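Local coordinates for PAN2-PAN3 deadenylation complex catalytic subunit pan2 (Neurospora crassa, PDB 4CZW), which shortens the poly(A) tails of mRNA as the exonuclease subunit of the PAN2-PAN3 complex, seen here as its nuclease domain and a ubiquitin-protease-like domain that is probably inactive, at residues A[305-308]-A[309-312]; A[345-348]-A[349-352]; A[355-358]-A[359-362]; A[391-395]-A[396-400]. All coordinates share one frame; numbering follows the deposited sequence.

The four contacts, a helix start and three turns or loop ends, belong to the ubiquitin-protease-like domain, set apart from its two zinc sites and from the residues that probably bind the catalytic metals in the exonuclease domain. Contacts 2 and 3 are partners, with centres about 7 Å apart. Val346 O and His362 N pair their strands at 2.8 Å, and Glu352 OE1 meets Arg360 NE in a 3.1 Å salt bridge. Contact 4, centred about 10 Å from contact 2, joins it through His399, whose N lies 2.8 Å from Arg350 O. Contact 1 stands apart on the surface, its centre about 18 Å from that of contact 4, touching none of the others.

Contact 1: residues A[305-308]-A[309-312]; sequences EGDD and LKLH
Asp307 and Lys310 meet at the surface as neighbours near the beginning of helix 306-314, and theirs is the charged part of this contact. The two side chains run side by side in the same direction; the lysine is extended beyond CG, and NZ comes to 3.7 Å from Asp307 OD1. That is a long salt bridge, an exposed electrostatic pairing rather than a tight bond.

The backbone bonds belong to the helix. Leu309 N donates to Glu305 O at 3.2 Å, and Leu311 N to Asp307 O at 3.0 Å. Gly306, whose positive phi of 64° favours glycine, lies near the start of the helix; its carbonyl receives weak bonds from Leu309 N and Lys310 N.

A third kind of bond joins side chain to backbone. His312 ND1 reaches back to Asp308 O at 3.1 Å, the same oxygen that takes a weak bond from His312 N. The Asp308 carboxylate stands beside the imidazole, with OD1 3.5 Å from His312 CE1 and the two planes 86° apart. Tyr304 stacks on the His312 ring, while Leu309 packs on Ile320.

The chemistry implies a helix start held largely by main-chain bonds, with the Asp308 carbonyl taking one side-chain bond and a weak main-chain bond from the same histidine. Two acids near this end would be expected to interact favourably with the helix dipole.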
loop_
_atom_site.group_PDB
_atom_site.type_symbol
_atom_site.label_atom_id
_atom_site.label_comp_id
_atom_site.label_asym_id
_atom_site.label_seq_id
_atom_site.Cartn_x
_atom_site.Cartn_y
_atom_site.Cartn_z
ATOM N N GLU A 305 13.888 24.161 -15.107
ATOM C CA GLU A 305 14.726 23.018 -14.763
ATOM C C GLU A 305 16.195 23.306 -15.056
ATOM O O GLU A 305 16.518 24.246 -15.783
ATOM C CB GLU A 305 14.273 21.775 -15.533
ATOM C CG GLU A 305 14.489 21.871 -17.034
ATOM C CD GLU A 305 13.922 20.682 -17.786
ATOM O OE1 GLU A 305 12.685 20.515 -17.790
ATOM O OE2 GLU A 305 14.715 19.915 -18.371
ATOM N N GLY A 306 17.079 22.493 -14.485
ATOM C CA GLY A 306 18.505 22.619 -14.723
ATOM C C GLY A 306 19.091 23.930 -14.233
ATOM O O GLY A 306 18.699 24.443 -13.185
ATOM N N ASP A 307 20.035 24.471 -14.999
ATOM C CA ASP A 307 20.675 25.736 -14.656
ATOM C C ASP A 307 19.696 26.897 -14.774
ATOM O O ASP A 307 19.828 27.905 -14.079
ATOM C CB ASP A 307 21.891 25.982 -15.551
ATOM C CG ASP A 307 22.955 24.913 -15.400
ATOM O OD1 ASP A 307 23.038 24.304 -14.312
ATOM O OD2 ASP A 307 23.708 24.682 -16.369
ATOM N N ASP A 308 18.715 26.748 -15.659
ATOM C CA ASP A 308 17.680 27.758 -15.841
ATOM C C ASP A 308 16.874 27.930 -14.558
ATOM O O ASP A 308 16.419 29.029 -14.238
ATOM C CB ASP A 308 16.760 27.379 -17.004
ATOM C CG ASP A 308 15.720 28.441 -17.295
ATOM O OD1 ASP A 308 16.009 29.635 -17.076
ATOM O OD2 ASP A 308 14.612 28.080 -17.747
ATOM N N LEU A 309 16.707 26.834 -13.827
ATOM C CA LEU A 309 16.011 26.856 -12.548
ATOM C C LEU A 309 16.859 27.532 -11.477
ATOM O O LEU A 309 16.352 28.313 -10.671
ATOM C CB LEU A 309 15.648 25.435 -12.112
ATOM C CG LEU A 309 15.055 25.285 -10.711
ATOM C CD1 LEU A 309 13.789 26.117 -10.573
ATOM C CD2 LEU A 309 14.779 23.823 -10.398
ATOM N N LYS A 310 18.153 27.226 -11.476
ATOM C CA LYS A 310 19.082 27.796 -10.507
ATOM C C LYS A 310 19.179 29.310 -10.657
ATOM O O LYS A 310 19.327 30.033 -9.672
ATOM C CB LYS A 310 20.470 27.168 -10.660
ATOM C CG LYS A 310 20.495 25.655 -10.505
ATOM C CD LYS A 310 21.902 25.111 -10.698
ATOM C CE LYS A 310 21.932 23.595 -10.586
ATOM N NZ LYS A 310 23.304 23.054 -10.792
ATOM N N LEU A 311 19.092 29.783 -11.896
ATOM C CA LEU A 311 19.189 31.207 -12.186
ATOM C C LEU A 311 17.987 31.970 -11.637
ATOM O O LEU A 311 18.140 33.028 -11.028
ATOM C CB LEU A 311 19.316 31.437 -13.693
ATOM C CG LEU A 311 19.541 32.880 -14.150
ATOM C CD1 LEU A 311 20.829 33.434 -13.559
ATOM C CD2 LEU A 311 19.562 32.965 -15.667
ATOM N N HIS A 312 16.794 31.423 -11.854
ATOM C CA HIS A 312 15.565 32.047 -11.377
ATOM C C HIS A 312 15.496 32.071 -9.854
ATOM O O HIS A 312 14.945 33.000 -9.264
ATOM C CB HIS A 312 14.341 31.322 -11.943
ATOM C CG HIS A 312 13.945 31.782 -13.311
ATOM N ND1 HIS A 312 14.740 31.593 -14.421
ATOM C CD2 HIS A 312 12.837 32.427 -13.747
ATOM C CE1 HIS A 312 14.138 32.099 -15.483
ATOM N NE2 HIS A 312 12.982 32.612 -15.101
#

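Contact 2: residues A[345-348]-A[349-352]; sequences TVNV and GRAE
The side chains of Asn347 and Arg350 cross at about a right angle, Asn347 ND2 lying over one face of the guanidinium, toward its rim. Asn347 ND2 is 3.4 Å from Arg350 NH2, with the planes inclined by 39°. Both nitrogens are donors, so this is packing of flat groups, and each is satisfied elsewhere: NH2 forms a salt bridge with Glu290, and ND2 a weak bond with Gln358 O. A bend at chi2 (-62°) turns the guanidinium back toward Asn347, while Arg350 CG rests 3.2 Å from Asn347 O.

The other end of the asparagine amide faces the backbone. With CG anti to its own N (chi1 -166°), OD1 accepts from Gly349 N at 3.0 Å, closing an Asx turn. Inside the same stretch runs a type I beta turn from Asn347 to Arg350, whose own bond, Arg350 N to Asn347 O, is weak at 3.5 Å. A second type I turn follows from Gly349 to Glu352.

Val348 and Glu352 lie side by side and point the same way. Glu352 CG passes 3.3 Å from Val348 O, and the carboxylate beyond it is bonded to the hydroxyl of Tyr38.

These linked turns end strand 339-347, which is bordered by strands 321-334 and 361-365. Val348 packs on His362 of the latter, and Ala351 touches Pro61 and Arg64 of helix 61-71.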
loop_
_atom_site.group_PDB
_atom_site.type_symbol
_atom_site.label_atom_id
_atom_site.label_comp_id
_atom_site.label_asym_id
_atom_site.label_seq_id
_atom_site.Cartn_x
_atom_site.Cartn_y
_atom_site.Cartn_z
ATOM N N THR A 345 11.065 2.743 -10.606
ATOM C CA THR A 345 12.373 3.299 -10.289
ATOM C C THR A 345 12.194 4.478 -9.342
ATOM O O THR A 345 11.725 5.543 -9.744
ATOM C CB THR A 345 13.127 3.749 -11.552
ATOM O OG1 THR A 345 12.329 4.692 -12.278
ATOM C CG2 THR A 345 13.424 2.554 -12.445
ATOM N N VAL A 346 12.564 4.280 -8.081
ATOM C CA VAL A 346 12.272 5.252 -7.033
ATOM C C VAL A 346 13.520 5.678 -6.261
ATOM O O VAL A 346 14.371 4.853 -5.931
ATOM C CB VAL A 346 11.238 4.683 -6.032
ATOM C CG1 VAL A 346 10.927 5.692 -4.938
ATOM C CG2 VAL A 346 9.966 4.269 -6.756
ATOM N N ASN A 347 13.624 6.975 -5.983
ATOM C CA ASN A 347 14.647 7.489 -5.082
ATOM C C ASN A 347 14.154 7.395 -3.641
ATOM O O ASN A 347 13.385 8.240 -3.184
ATOM C CB ASN A 347 15.004 8.935 -5.437
ATOM C CG ASN A 347 16.287 9.407 -4.772
ATOM O OD1 ASN A 347 16.606 9.012 -3.650
ATOM N ND2 ASN A 347 17.031 10.258 -5.468
ATOM N N VAL A 348 14.602 6.365 -2.928
ATOM C CA VAL A 348 14.124 6.104 -1.573
ATOM C C VAL A 348 14.698 7.079 -0.548
ATOM O O VAL A 348 14.388 6.992 0.641
ATOM C CB VAL A 348 14.462 4.668 -1.127
ATOM C CG1 VAL A 348 13.838 3.658 -2.076
ATOM C CG2 VAL A 348 15.969 4.476 -1.048
ATOM N N GLY A 349 15.531 8.006 -1.009
ATOM C CA GLY A 349 16.151 8.976 -0.128
ATOM C C GLY A 349 15.210 10.083 0.306
ATOM O O GLY A 349 15.446 10.744 1.317
ATOM N N ARG A 350 14.140 10.284 -0.459
ATOM C CA ARG A 350 13.174 11.337 -0.164
ATOM C C ARG A 350 12.449 11.075 1.154
ATOM O O ARG A 350 12.148 12.006 1.903
ATOM C CB ARG A 350 12.151 11.466 -1.296
ATOM C CG ARG A 350 12.732 11.368 -2.699
ATOM C CD ARG A 350 13.717 12.485 -2.996
ATOM N NE ARG A 350 14.155 12.451 -4.389
ATOM C CZ ARG A 350 15.102 13.231 -4.898
ATOM N NH1 ARG A 350 15.724 14.113 -4.128
ATOM N NH2 ARG A 350 15.432 13.128 -6.179
ATOM N N ALA A 351 12.176 9.804 1.431
ATOM C CA ALA A 351 11.438 9.419 2.631
ATOM C C ALA A 351 12.373 8.982 3.755
ATOM O O ALA A 351 11.968 8.267 4.671
ATOM C CB ALA A 351 10.449 8.308 2.305
ATOM N N GLU A 352 13.626 9.417 3.677
ATOM C CA GLU A 352 14.624 9.084 4.687
ATOM C C GLU A 352 15.293 10.349 5.213
ATOM O O GLU A 352 15.279 11.380 4.539
ATOM C CB GLU A 352 15.672 8.131 4.107
ATOM C CG GLU A 352 15.152 6.739 3.804
ATOM C CD GLU A 352 16.219 5.836 3.220
ATOM O OE1 GLU A 352 17.314 6.341 2.892
ATOM O OE2 GLU A 352 15.965 4.621 3.092
#

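Contact 3: residues A[355-358]-A[359-362]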
loop_
_atom_site.group_PDB
_atom_site.type_symbol
_atom_site.label_atom_id
_atom_site.label_comp_id
_atom_site.label_asym_id
_atom_site.label_seq_id
_atom_site.Cartn_x
_atom_site.Cartn_y
_atom_site.Cartn_z
ATOM N N SER A 355 20.914 12.859 4.169
ATOM C CA SER A 355 22.321 12.498 4.279
ATOM C C SER A 355 23.116 13.096 3.123
ATOM O O SER A 355 22.568 13.828 2.298
ATOM C CB SER A 355 22.488 10.976 4.305
ATOM O OG SER A 355 21.951 10.385 3.134
ATOM N N LYS A 356 24.406 12.785 3.069
ATOM C CA LYS A 356 25.260 13.271 1.991
ATOM C C LYS A 356 24.937 12.557 0.684
ATOM O O LYS A 356 25.032 13.141 -0.395
ATOM C CB LYS A 356 26.736 13.086 2.347
ATOM C CG LYS A 356 27.177 13.870 3.573
ATOM C CD LYS A 356 28.656 13.670 3.856
ATOM C CE LYS A 356 29.096 14.472 5.070
ATOM N NZ LYS A 356 30.545 14.290 5.359
ATOM N N ASP A 357 24.552 11.289 0.790
ATOM C CA ASP A 357 24.175 10.503 -0.379
ATOM C C ASP A 357 22.709 10.733 -0.732
ATOM O O ASP A 357 21.823 10.038 -0.233
ATOM C CB ASP A 357 24.434 9.015 -0.130
ATOM C CG ASP A 357 24.105 8.156 -1.337
ATOM O OD1 ASP A 357 24.230 8.654 -2.476
ATOM O OD2 ASP A 357 23.723 6.982 -1.146
ATOM N N GLN A 358 22.460 11.715 -1.593
ATOM C CA GLN A 358 21.102 12.047 -2.007
ATOM C C GLN A 358 20.581 11.070 -3.055
ATOM O O GLN A 358 19.383 10.793 -3.118
ATOM C CB GLN A 358 21.041 13.478 -2.548
ATOM C CG GLN A 358 21.333 14.549 -1.512
ATOM C CD GLN A 358 21.281 15.950 -2.091
ATOM O OE1 GLN A 358 21.378 16.136 -3.304
ATOM N NE2 GLN A 358 21.123 16.943 -1.224
ATOM N N ASP A 359 21.487 10.551 -3.877
ATOM C CA ASP A 359 21.116 9.612 -4.929
ATOM C C ASP A 359 20.997 8.190 -4.391
ATOM O O ASP A 359 21.993 7.481 -4.248
ATOM C CB ASP A 359 22.131 9.659 -6.072
ATOM C CG ASP A 359 22.137 10.994 -6.788
ATOM O OD1 ASP A 359 21.065 11.630 -6.872
ATOM O OD2 ASP A 359 23.214 11.409 -7.269
ATOM N N ARG A 360 19.767 7.783 -4.092
ATOM C CA ARG A 360 19.500 6.444 -3.582
ATOM C C ARG A 360 18.406 5.765 -4.401
ATOM O O ARG A 360 17.416 5.283 -3.854
ATOM C CB ARG A 360 19.100 6.502 -2.107
ATOM C CG ARG A 360 20.129 7.175 -1.212
ATOM C CD ARG A 360 19.698 7.148 0.245
ATOM N NE ARG A 360 19.431 5.787 0.702
ATOM C CZ ARG A 360 20.363 4.953 1.148
ATOM N NH1 ARG A 360 21.632 5.338 1.198
ATOM N NH2 ARG A 360 20.029 3.733 1.544
ATOM N N TRP A 361 18.596 5.732 -5.716
ATOM C CA TRP A 361 17.604 5.162 -6.622
ATOM C C TRP A 361 17.601 3.637 -6.585
ATOM O O TRP A 361 18.656 3.003 -6.542
ATOM C CB TRP A 361 17.852 5.651 -8.050
ATOM C CG TRP A 361 17.685 7.131 -8.206
ATOM C CD1 TRP A 361 18.640 8.088 -8.017
ATOM C CD2 TRP A 361 16.489 7.825 -8.582
ATOM N NE1 TRP A 361 18.112 9.335 -8.253
ATOM C CE2 TRP A 361 16.795 9.201 -8.600
ATOM C CE3 TRP A 361 15.192 7.416 -8.904
ATOM C CZ2 TRP A 361 15.848 10.170 -8.929
ATOM C CZ3 TRP A 361 14.254 8.380 -9.230
ATOM C CH2 TRP A 361 14.587 9.741 -9.240
ATOM N N HIS A 362 16.405 3.058 -6.607
ATOM C CA HIS A 362 16.252 1.607 -6.602
ATOM C C HIS A 362 15.252 1.141 -7.655
ATOM O O HIS A 362 14.271 1.827 -7.944
ATOM C CB HIS A 362 15.810 1.115 -5.223
ATOM C CG HIS A 362 16.891 1.159 -4.190
ATOM N ND1 HIS A 362 17.311 2.332 -3.600
ATOM C CD2 HIS A 362 17.639 0.173 -3.641
ATOM C CE1 HIS A 362 18.271 2.065 -2.731
ATOM N NE2 HIS A 362 18.488 0.762 -2.737
#
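Between Asp357 and Arg360 the backbone is extended at Asp357, helix-like at Gln358 and extended again at Asp359, an offset that leads the chain into strand 361-365. This is the returning end of the long loop of a beta hairpin, whose antiparallel strands 339-347 and 361-365 are neighbours in the large sheet of the ubiquitin-protease-like domain.

The side chains that carry the contact are Asp357 and Arg360, which cross at about a right angle. Asp357 OD2 and Arg360 NH1 form a salt bridge of 3.5 Å in which carboxylate and guanidinium planes are turned 74° apart. The two groups therefore do not share the flat, two-pronged pairing open to these ions. The arginine bends at chi3 (56°), and its first carbons lie against the aspartate: CG is 3.5 Å from Asp357 O and 3.6 Å from Asp357 OD2. Its other terminal nitrogen, NH2, is hydrogen-bonded to the hydroxyl of Tyr38, so the guanidinium is held from more than one direction.

Asp357 is exposed, and solvent would be expected to weaken the pull of its charge. Asp359 has a long, weak ion pair with Lys374, on whose helix Trp361 packs.

Beyond the arginine, His362 turns its ring back to the residue just before the strand. His362 ND1 donates to Arg360 O at 3.0 Å; the oxygen lies in the ring plane, while the nitrogen sits above the plane of the carbonyl.

Contact 4: residues A[391-395]-A[396-400]; sequences MFQVK and AANHR
Gln393 and Asn398 join their side-chain amides across the end of strand 385-394, and this is the close-knit part of the contact. Gln393 NE2 donates to Asn398 OD1 at 2.8 Å along a nearly straight path (165°). The oxygen lies in the glutamine amide plane, and the two amides are only 19° from coplanar. Gln393 sets CG between its backbone N and carbonyl carbon (chi1 85°), then runs on extended, which carries NE2 over the turn. The opposite ends of the pair are engaged too: OE1 weakly with Leu62 N, and Asn398 ND2 with Ser324 OG.

Next to the amides the chain folds into a short 3-10 turn. Ala397 N bonds to Val394 O at 2.9 Å, and Asn398 N to Lys395 O at 3.1 Å. Val394 CG2 packs on Ala397 CB at 3.6 Å, an apolar touch on the buried side, where Ala397 also meets Leu163 of helix 158-163.

The outer side is looser. Lys395 and Ala396 are exposed; the lysine lies obliquely past the asparagine, with CG 3.5 Å from Asn398 ND2, before its extended chain reaches a salt bridge with Glu291.

Chemically, both buried amides have partners at their oxygen and nitrogen ends, an arrangement consistent with the modelled orientation of each amide. Polar groups are thereby accommodated where the strand gives way to the turn, while the charge of Lys395, at the exposed side, is paired with Glu291.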
loop_
_atom_site.group_PDB
_atom_site.type_symbol
_atom_site.label_atom_id
_atom_site.label_comp_id
_atom_site.label_asym_id
_atom_site.label_seq_id
_atom_site.Cartn_x
_atom_site.Cartn_y
_atom_site.Cartn_z
HETATM N N MSE A 391 6.113 11.002 -10.601
HETATM C CA MSE A 391 5.683 11.539 -9.314
HETATM C C MSE A 391 6.627 12.602 -8.760
HETATM O O MSE A 391 7.800 12.334 -8.499
HETATM C CB MSE A 391 5.543 10.407 -8.295
HETATM C CG MSE A 391 4.908 10.823 -6.979
HETATM SE SE MSE A 391 2.980 11.087 -7.123
HETATM C CE MSE A 391 2.448 9.254 -7.529
ATOM N N PHE A 392 6.100 13.809 -8.579
ATOM C CA PHE A 392 6.835 14.885 -7.927
ATOM C C PHE A 392 6.167 15.264 -6.611
ATOM O O PHE A 392 4.953 15.132 -6.461
ATOM C CB PHE A 392 6.921 16.120 -8.829
ATOM C CG PHE A 392 7.920 15.999 -9.943
ATOM C CD1 PHE A 392 9.248 16.340 -9.742
ATOM C CD2 PHE A 392 7.528 15.566 -11.197
ATOM C CE1 PHE A 392 10.168 16.237 -10.767
ATOM C CE2 PHE A 392 8.444 15.463 -12.228
ATOM C CZ PHE A 392 9.765 15.797 -12.012
ATOM N N GLN A 393 6.967 15.730 -5.658
ATOM C CA GLN A 393 6.429 16.334 -4.447
ATOM C C GLN A 393 7.280 17.543 -4.089
ATOM O O GLN A 393 8.425 17.653 -4.529
ATOM C CB GLN A 393 6.392 15.335 -3.287
ATOM C CG GLN A 393 7.693 15.220 -2.509
ATOM C CD GLN A 393 7.484 14.671 -1.109
ATOM O OE1 GLN A 393 6.394 14.215 -0.766
ATOM N NE2 GLN A 393 8.530 14.719 -0.293
ATOM N N VAL A 394 6.716 18.455 -3.302
ATOM C CA VAL A 394 7.437 19.657 -2.902
ATOM C C VAL A 394 8.690 19.287 -2.109
ATOM O O VAL A 394 8.646 18.438 -1.219
ATOM C CB VAL A 394 6.542 20.606 -2.077
ATOM C CG1 VAL A 394 5.494 21.246 -2.973
ATOM C CG2 VAL A 394 5.874 19.866 -0.931
ATOM N N LYS A 395 9.806 19.921 -2.455
ATOM C CA LYS A 395 11.101 19.591 -1.865
ATOM C C LYS A 395 11.128 19.863 -0.364
ATOM O O LYS A 395 11.885 19.235 0.377
ATOM C CB LYS A 395 12.216 20.375 -2.563
ATOM C CG LYS A 395 13.622 19.973 -2.142
ATOM C CD LYS A 395 14.675 20.744 -2.920
ATOM C CE LYS A 395 16.078 20.315 -2.521
ATOM N NZ LYS A 395 17.120 21.023 -3.315
ATOM N N ALA A 396 10.291 20.796 0.080
ATOM C CA ALA A 396 10.204 21.133 1.496
ATOM C C ALA A 396 9.632 19.975 2.310
ATOM O O ALA A 396 9.797 19.922 3.529
ATOM C CB ALA A 396 9.361 22.384 1.689
ATOM N N ALA A 397 8.963 19.050 1.631
ATOM C CA ALA A 397 8.342 17.908 2.295
ATOM C C ALA A 397 9.280 16.706 2.359
ATOM O O ALA A 397 8.946 15.684 2.958
ATOM C CB ALA A 397 7.051 17.529 1.590
ATOM N N ASN A 398 10.450 16.828 1.739
ATOM C CA ASN A 398 11.438 15.755 1.774
ATOM C C ASN A 398 11.958 15.514 3.186
ATOM O O ASN A 398 12.085 16.451 3.976
ATOM C CB ASN A 398 12.605 16.064 0.834
ATOM C CG ASN A 398 12.214 15.994 -0.627
ATOM O OD1 ASN A 398 11.194 15.401 -0.981
ATOM N ND2 ASN A 398 13.031 16.590 -1.487
ATOM N N HIS A 399 12.245 14.250 3.492
ATOM C CA HIS A 399 12.802 13.843 4.782
ATOM C C HIS A 399 11.900 14.228 5.955
ATOM O O HIS A 399 12.368 14.376 7.084
ATOM C CB HIS A 399 14.197 14.447 4.975
ATOM C CG HIS A 399 15.009 14.501 3.719
ATOM N ND1 HIS A 399 15.546 13.377 3.129
ATOM C CD2 HIS A 399 15.372 15.545 2.936
ATOM C CE1 HIS A 399 16.205 13.727 2.039
ATOM N NE2 HIS A 399 16.115 15.037 1.900
ATOM N N ARG A 400 10.609 14.383 5.681
ATOM C CA ARG A 400 9.642 14.748 6.711
ATOM C C ARG A 400 8.736 13.572 7.062
ATOM O O ARG A 400 8.383 12.769 6.197
ATOM C CB ARG A 400 8.798 15.940 6.255
ATOM C CG ARG A 400 9.567 17.245 6.129
ATOM C CD ARG A 400 9.972 17.782 7.492
ATOM N NE ARG A 400 8.826 17.909 8.388
ATOM C CZ ARG A 400 8.010 18.958 8.415
ATOM N NH1 ARG A 400 8.210 19.979 7.592
ATOM N NH2 ARG A 400 6.992 18.987 9.266
#